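Local structure of ofchtiv-allosamidin (Ostrinia furnacalis, 6JMB) at residues 124-132 and 166-176. The protein is a group IV insect chitinase of glycosyl hydrolase family 18 that probably hydrolyses chitin and binds the inhibitor allosamidin. Sequence-based numbering, arbitrary orientation.
Sequences DWEYPNRRD and SAVEEAAVQSY. With AMI (allosamizoline), chain C.
Ser175 OG donates to Pro128 O at 2.7 Å, in the carbonyl plane and on a lone pair, while Asn129 ND2 reaches Gln174 O at 2.9 Å with that acceptor almost in its amide plane; these two direct hydrogen bonds join loop 124-132 to segment 166-176. With CG anti to the backbone N (chi1 -172°), the Asn129 amide is carried to this carbonyl.

Waters add further bridges: one molecule binds Arg130 NH1, Ser166 OG, Ala171 O and Ser175 OG, another links Trp125 O to Tyr176 OH, and two more tie Gln174 OE1 to Asn129 O and to Arg130 NE.

Side-chain packing completes the contact. The bend at chi3 (62°) sets Arg130 NH1 above one face of the Tyr127 ring, toward its rim, and 3.6 Å from Ala171 CB. Tyr176 OH, which accepts from Ser166 N, meets the edge of the Tyr127 ring at CD1 (3.6 Å), and Ser166 CB lies 3.7 Å from Tyr127 CE1.

At the pocket end, Asp124 OD2 and Glu126 OE2 lie 2.8 and 3.0 Å from allosamizoline N2, and Asp124 OD1 is 2.6 Å from Glu126 OE2. Were Asp124 an alanine, N2 would probably lose one of its two carboxylates and Glu126 its acidic neighbour. Asp-Trp-Glu, beginning at the last residue of strand 120-124, ends the family 18 DxDxE motif, here on a TIM-barrel loop packed against the helix following strand 160-165.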
ATOM      1  N   ASP A 124      -2.974  -6.444   7.811  1.00  9.47           N
ATOM      2  CA  ASP A 124      -2.521  -5.058   7.769  1.00  9.09           C
ATOM      3  C   ASP A 124      -2.867  -4.360   9.084  1.00  9.34           C
ATOM      4  O   ASP A 124      -3.637  -3.396   9.110  1.00 10.73           O
ATOM      5  CB  ASP A 124      -3.169  -4.353   6.567  1.00 10.85           C
ATOM      6  CG  ASP A 124      -2.762  -2.899   6.434  1.00 11.65           C
ATOM      7  OD1 ASP A 124      -1.673  -2.521   6.908  1.00 12.53           O
ATOM      8  OD2 ASP A 124      -3.539  -2.130   5.838  1.00 11.09           O
ATOM      9  N   TRP A 125      -2.321  -4.859  10.189  1.00  9.50           N
ATOM     10  CA  TRP A 125      -2.500  -4.228  11.489  1.00  9.49           C
ATOM     11  C   TRP A 125      -1.596  -3.003  11.553  1.00 10.25           C
ATOM     12  O   TRP A 125      -0.371  -3.128  11.451  1.00 10.77           O
ATOM     13  CB  TRP A 125      -2.125  -5.254  12.560  1.00  9.86           C
ATOM     14  CG  TRP A 125      -2.001  -4.785  13.995  1.00  9.69           C
ATOM     15  CD1 TRP A 125      -2.228  -3.532  14.510  1.00  9.93           C
ATOM     16  CD2 TRP A 125      -1.618  -5.608  15.098  1.00  9.71           C
ATOM     17  NE1 TRP A 125      -2.003  -3.535  15.873  1.00 10.62           N
ATOM     18  CE2 TRP A 125      -1.620  -4.795  16.253  1.00  9.23           C
ATOM     19  CE3 TRP A 125      -1.268  -6.956  15.220  1.00  9.72           C
ATOM     20  CZ2 TRP A 125      -1.289  -5.294  17.518  1.00 10.00           C
ATOM     21  CZ3 TRP A 125      -0.942  -7.453  16.474  1.00 10.86           C
ATOM     22  CH2 TRP A 125      -0.945  -6.618  17.606  1.00 10.54           C
ATOM     23  N   GLU A 126      -2.188  -1.822  11.721  1.00 10.41           N
ATOM     24  CA  GLU A 126      -1.434  -0.566  11.724  1.00  9.98           C
ATOM     25  C   GLU A 126      -1.552   0.101  13.097  1.00 10.50           C
ATOM     26  O   GLU A 126      -2.462   0.902  13.326  1.00 11.25           O
ATOM     27  CB  GLU A 126      -1.910   0.344  10.572  1.00 11.19           C
ATOM     28  CG  GLU A 126      -1.804  -0.364   9.216  1.00 10.68           C
ATOM     29  CD  GLU A 126      -1.806   0.556   8.013  1.00 11.30           C
ATOM     30  OE1 GLU A 126      -2.004   1.779   8.157  1.00 13.38           O
ATOM     31  OE2 GLU A 126      -1.586   0.040   6.895  1.00 12.53           O
ATOM     32  N   TYR A 127      -0.639  -0.214  14.026  1.00 10.51           N
ATOM     33  CA  TYR A 127       0.479  -1.144  13.879  1.00 10.19           C
ATOM     34  C   TYR A 127       0.721  -1.727  15.262  1.00 10.41           C
ATOM     35  O   TYR A 127       0.369  -1.103  16.267  1.00 10.40           O
ATOM     36  CB  TYR A 127       1.767  -0.399  13.522  1.00 11.07           C
ATOM     37  CG  TYR A 127       1.719   0.378  12.244  1.00 12.53           C
ATOM     38  CD1 TYR A 127       2.039  -0.229  11.037  1.00 13.15           C
ATOM     39  CD2 TYR A 127       1.360   1.721  12.235  1.00 14.39           C
ATOM     40  CE1 TYR A 127       1.997   0.469   9.854  1.00 16.88           C
ATOM     41  CE2 TYR A 127       1.315   2.428  11.045  1.00 15.46           C
ATOM     42  CZ  TYR A 127       1.638   1.789   9.869  1.00 18.34           C
ATOM     43  OH  TYR A 127       1.611   2.474   8.681  1.00 36.75           O
ATOM     44  N   PRO A 128       1.365  -2.887  15.336  1.00  9.79           N
ATOM     45  CA  PRO A 128       1.782  -3.399  16.646  1.00 10.12           C
ATOM     46  C   PRO A 128       2.598  -2.357  17.396  1.00 10.64           C
ATOM     47  O   PRO A 128       3.486  -1.709  16.829  1.00 11.06           O
ATOM     48  CB  PRO A 128       2.625  -4.627  16.290  1.00 10.24           C
ATOM     49  CG  PRO A 128       2.080  -5.073  14.959  1.00  9.92           C
ATOM     50  CD  PRO A 128       1.723  -3.801  14.239  1.00 10.33           C
ATOM     51  N   ASN A 129       2.256  -2.163  18.672  1.00 10.74           N
ATOM     52  CA  ASN A 129       3.028  -1.296  19.566  1.00 10.98           C
ATOM     53  C   ASN A 129       3.031   0.163  19.109  1.00 12.56           C
ATOM     54  O   ASN A 129       3.948   0.928  19.425  1.00 13.34           O
ATOM     55  CB  ASN A 129       4.447  -1.837  19.773  1.00 11.47           C
ATOM     56  CG  ASN A 129       5.224  -1.087  20.836  1.00 13.00           C
ATOM     57  OD1 ASN A 129       4.671  -0.664  21.851  1.00 13.91           O
ATOM     58  ND2 ASN A 129       6.519  -0.902  20.591  1.00 12.36           N
ATOM     59  N   ARG A 130       2.009   0.583  18.366  1.00 11.44           N
ATOM     60  CA  ARG A 130       1.902   1.972  17.950  1.00 12.99           C
ATOM     61  C   ARG A 130       0.451   2.423  18.016  1.00 11.19           C
ATOM     62  O   ARG A 130      -0.468   1.621  18.193  1.00 12.91           O
ATOM     63  CB  ARG A 130       2.468   2.191  16.543  1.00 12.41           C
ATOM     64  CG  ARG A 130       3.949   1.873  16.436  1.00 14.53           C
ATOM     65  CD  ARG A 130       4.484   2.068  15.041  1.00 15.86           C
ATOM     66  NE  ARG A 130       4.361   3.451  14.609  1.00 20.25           N
ATOM     67  CZ  ARG A 130       4.505   3.842  13.349  1.00 18.87           C
ATOM     68  NH1 ARG A 130       4.780   2.954  12.406  1.00 17.22           N
ATOM     69  NH2 ARG A 130       4.372   5.122  13.032  1.00 27.76           N
ATOM     70  N   ARG A 131       0.262   3.732  17.867  1.00 13.23           N
ATOM     71  CA  ARG A 131      -1.065   4.355  17.830  1.00 13.80           C
ATOM     72  C   ARG A 131      -1.807   3.984  19.112  1.00 15.99           C
ATOM     73  O   ARG A 131      -1.245   4.151  20.207  1.00 18.04           O
ATOM     74  CB  ARG A 131      -1.757   4.022  16.515  1.00 13.56           C
ATOM     75  CG  ARG A 131      -0.990   4.494  15.293  1.00 12.93           C
ATOM     76  CD  ARG A 131      -1.675   4.045  14.010  1.00 14.10           C
ATOM     77  NE  ARG A 131      -2.850   4.854  13.695  1.00 15.18           N
ATOM     78  CZ  ARG A 131      -3.874   4.430  12.954  1.00 14.10           C
ATOM     79  NH1 ARG A 131      -3.886   3.194  12.471  1.00 12.06           N
ATOM     80  NH2 ARG A 131      -4.891   5.244  12.699  1.00 14.73           N
ATOM     81  N   ASP A 132      -3.043   3.482  19.039  1.00 13.95           N
ATOM     82  CA  ASP A 132      -3.820   3.172  20.233  1.00 14.13           C
ATOM     83  C   ASP A 132      -3.611   1.747  20.732  1.00 13.73           C
ATOM     84  O   ASP A 132      -4.536   1.157  21.303  1.00 15.02           O
ATOM     85  CB  ASP A 132      -5.305   3.507  20.038  1.00 14.06           C
ATOM     86  CG  ASP A 132      -5.940   2.758  18.884  1.00 17.56           C
ATOM     87  OD1 ASP A 132      -5.199   2.196  18.062  1.00 17.05           O
ATOM     88  OD2 ASP A 132      -7.189   2.738  18.796  1.00 21.94           O
ATOM     89  N   SER A 166       4.974  -1.545   7.880  1.00  9.71           N
ATOM     90  CA  SER A 166       5.639  -0.253   7.771  1.00  9.62           C
ATOM     91  C   SER A 166       7.064  -0.431   7.255  1.00 10.37           C
ATOM     92  O   SER A 166       7.686  -1.488   7.415  1.00 10.93           O
ATOM     93  CB  SER A 166       5.652   0.458   9.123  1.00 11.56           C
ATOM     94  OG  SER A 166       6.321  -0.333  10.091  1.00 12.46           O
ATOM     95  N   ALA A 167       7.580   0.617   6.615  1.00 10.04           N
ATOM     96  CA  ALA A 167       8.738   0.476   5.738  1.00 10.89           C
ATOM     97  C   ALA A 167      10.071   0.797   6.408  1.00 10.33           C
ATOM     98  O   ALA A 167      10.965  -0.054   6.452  1.00 11.27           O
ATOM     99  CB  ALA A 167       8.555   1.329   4.480  1.00 13.01           C
ATOM    100  N   VAL A 168      10.240   2.015   6.900  1.00 11.22           N
ATOM    101  CA  VAL A 168      11.567   2.456   7.318  1.00 11.42           C
ATOM    102  C   VAL A 168      11.936   1.830   8.654  1.00 11.73           C
ATOM    103  O   VAL A 168      11.075   1.471   9.461  1.00 11.15           O
ATOM    104  CB  VAL A 168      11.685   3.994   7.358  1.00 13.15           C
ATOM    105  CG1 VAL A 168      11.371   4.603   5.991  1.00 13.40           C
ATOM    106  CG2 VAL A 168      10.806   4.591   8.442  1.00 14.00           C
ATOM    107  N   GLU A 169      13.246   1.726   8.885  1.00 11.35           N
ATOM    108  CA  GLU A 169      13.764   1.107  10.100  1.00 11.39           C
ATOM    109  C   GLU A 169      13.134   1.675  11.371  1.00 12.14           C
ATOM    110  O   GLU A 169      12.741   0.923  12.267  1.00 12.10           O
ATOM    111  CB  GLU A 169      15.286   1.232  10.140  1.00 13.63           C
ATOM    112  CG  GLU A 169      15.885   0.568  11.355  1.00 14.40           C
ATOM    113  CD  GLU A 169      17.401   0.527  11.296  1.00 24.26           C
ATOM    114  OE1 GLU A 169      17.969   0.993  10.285  1.00 24.03           O
ATOM    115  OE2 GLU A 169      18.017   0.024  12.259  1.00 28.04           O
ATOM    116  N   GLU A 170      13.053   2.999  11.491  1.00 11.72           N
ATOM    117  CA  GLU A 170      12.592   3.555  12.768  1.00 12.11           C
ATOM    118  C   GLU A 170      11.147   3.186  13.055  1.00 13.82           C
ATOM    119  O   GLU A 170      10.732   3.119  14.219  1.00 14.29           O
ATOM    120  CB  GLU A 170      12.796   5.068  12.813  1.00 17.66           C
ATOM    121  CG  GLU A 170      14.155   5.416  12.385  1.00 30.02           C
ATOM    122  CD  GLU A 170      14.138   5.737  10.908  1.00 38.84           C
ATOM    123  OE1 GLU A 170      13.609   4.903  10.149  1.00 35.93           O
ATOM    124  OE2 GLU A 170      14.796   6.670  10.512  1.00 38.13           O
ATOM    125  N   ALA A 171      10.367   2.946  12.005  1.00 11.61           N
ATOM    126  CA  ALA A 171       9.012   2.435  12.196  1.00 11.42           C
ATOM    127  C   ALA A 171       9.005   0.927  12.439  1.00 10.64           C
ATOM    128  O   ALA A 171       8.333   0.439  13.360  1.00 11.67           O
ATOM    129  CB  ALA A 171       8.135   2.778  10.987  1.00 13.53           C
ATOM    130  N   ALA A 172       9.763   0.180  11.637  1.00 11.49           N
ATOM    131  CA  ALA A 172       9.714  -1.275  11.689  1.00 10.29           C
ATOM    132  C   ALA A 172      10.179  -1.812  13.038  1.00 11.72           C
ATOM    133  O   ALA A 172       9.609  -2.780  13.552  1.00 12.21           O
ATOM    134  CB  ALA A 172      10.553  -1.866  10.551  1.00 12.80           C
ATOM    135  N   VAL A 173      11.207  -1.202  13.634  1.00 10.86           N
ATOM    136  CA  VAL A 173      11.724  -1.720  14.897  1.00 11.83           C
ATOM    137  C   VAL A 173      10.729  -1.549  16.037  1.00 10.74           C
ATOM    138  O   VAL A 173      10.855  -2.218  17.071  1.00 13.16           O
ATOM    139  CB  VAL A 173      13.094  -1.129  15.278  1.00 12.34           C
ATOM    140  CG1 VAL A 173      14.120  -1.408  14.186  1.00 14.85           C
ATOM    141  CG2 VAL A 173      12.966   0.358  15.582  1.00 12.44           C
ATOM    142  N   GLN A 174       9.752  -0.657  15.889  1.00 11.06           N
ATOM    143  CA  GLN A 174       8.726  -0.511  16.909  1.00 10.92           C
ATOM    144  C   GLN A 174       7.711  -1.639  16.890  1.00 11.50           C
ATOM    145  O   GLN A 174       7.054  -1.870  17.909  1.00 11.99           O
ATOM    146  CB  GLN A 174       7.973   0.808  16.726  1.00 12.82           C
ATOM    147  CG  GLN A 174       8.843   2.034  16.880  1.00 13.99           C
ATOM    148  CD  GLN A 174       8.062   3.310  16.646  1.00 16.53           C
ATOM    149  OE1 GLN A 174       7.090   3.594  17.349  1.00 19.27           O
ATOM    150  NE2 GLN A 174       8.469   4.078  15.642  1.00 18.54           N
ATOM    151  N   SER A 175       7.570  -2.352  15.769  1.00 10.64           N
ATOM    152  CA  SER A 175       6.427  -3.233  15.576  1.00  9.93           C
ATOM    153  C   SER A 175       6.766  -4.697  15.345  1.00 10.60           C
ATOM    154  O   SER A 175       5.921  -5.549  15.631  1.00 10.93           O
ATOM    155  CB  SER A 175       5.586  -2.772  14.374  1.00 10.58           C
ATOM    156  OG  SER A 175       4.984  -1.508  14.613  1.00 11.67           O
ATOM    157  N   TYR A 176       7.944  -5.023  14.799  1.00 10.23           N
ATOM    158  CA  TYR A 176       8.143  -6.340  14.211  1.00  9.90           C
ATOM    159  C   TYR A 176       9.451  -6.977  14.633  1.00 10.42           C
ATOM    160  O   TYR A 176      10.486  -6.315  14.732  1.00 11.67           O
ATOM    161  CB  TYR A 176       8.171  -6.281  12.680  1.00 10.72           C
ATOM    162  CG  TYR A 176       7.072  -5.454  12.064  1.00 10.21           C
ATOM    163  CD1 TYR A 176       5.737  -5.849  12.157  1.00 10.22           C
ATOM    164  CD2 TYR A 176       7.365  -4.284  11.390  1.00  9.63           C
ATOM    165  CE1 TYR A 176       4.726  -5.084  11.586  1.00 10.90           C
ATOM    166  CE2 TYR A 176       6.366  -3.512  10.817  1.00  9.80           C
ATOM    167  CZ  TYR A 176       5.053  -3.913  10.922  1.00  9.78           C
ATOM    168  OH  TYR A 176       4.070  -3.141  10.354  1.00 11.04           O
TER
HETATM  169  C1  AMI C 501      -1.897   1.863   3.229  1.00 11.03           C
HETATM  170  C2  AMI C 501      -2.875   1.226   4.296  1.00 10.26           C
HETATM  171  C3  AMI C 501      -4.170   1.777   3.964  1.00 10.71           C
HETATM  172  C4  AMI C 501      -3.855   3.213   3.375  1.00 11.28           C
HETATM  173  C5  AMI C 501      -2.766   2.899   2.464  1.00 10.67           C
HETATM  174  C6  AMI C 501      -1.936   4.161   2.028  1.00 12.13           C
HETATM  175  C7  AMI C 501      -2.049  -0.335   2.963  1.00 10.95           C
HETATM  176  C8  AMI C 501      -2.286  -2.864   3.116  1.00 12.48           C
HETATM  177  C9  AMI C 501      -0.936  -1.818   1.206  1.00 11.28           C
HETATM  178  N2  AMI C 501      -2.796  -0.067   4.121  1.00 10.75           N
HETATM  179  N7  AMI C 501      -1.760  -1.674   2.435  1.00 11.24           N
HETATM  180  O3  AMI C 501      -5.020   1.797   5.109  1.00 11.72           O
HETATM  181  O4  AMI C 501      -4.903   3.792   2.610  1.00 10.51           O
HETATM  182  O6  AMI C 501      -1.496   4.833   3.191  1.00 13.86           O
HETATM  183  O7  AMI C 501      -1.565   0.775   2.338  1.00 10.96           O
HETATM  184  O   HOH W   1       1.640  -4.208   9.965  1.00 12.85           O
HETATM  185  O   HOH W   2       6.288   2.545  19.677  1.00 21.57           O
HETATM  186  O   HOH W   3       5.596   0.277  12.698  1.00 11.97           O
HETATM  187  O   HOH W   4       5.022   5.276  16.834  1.00 28.25           O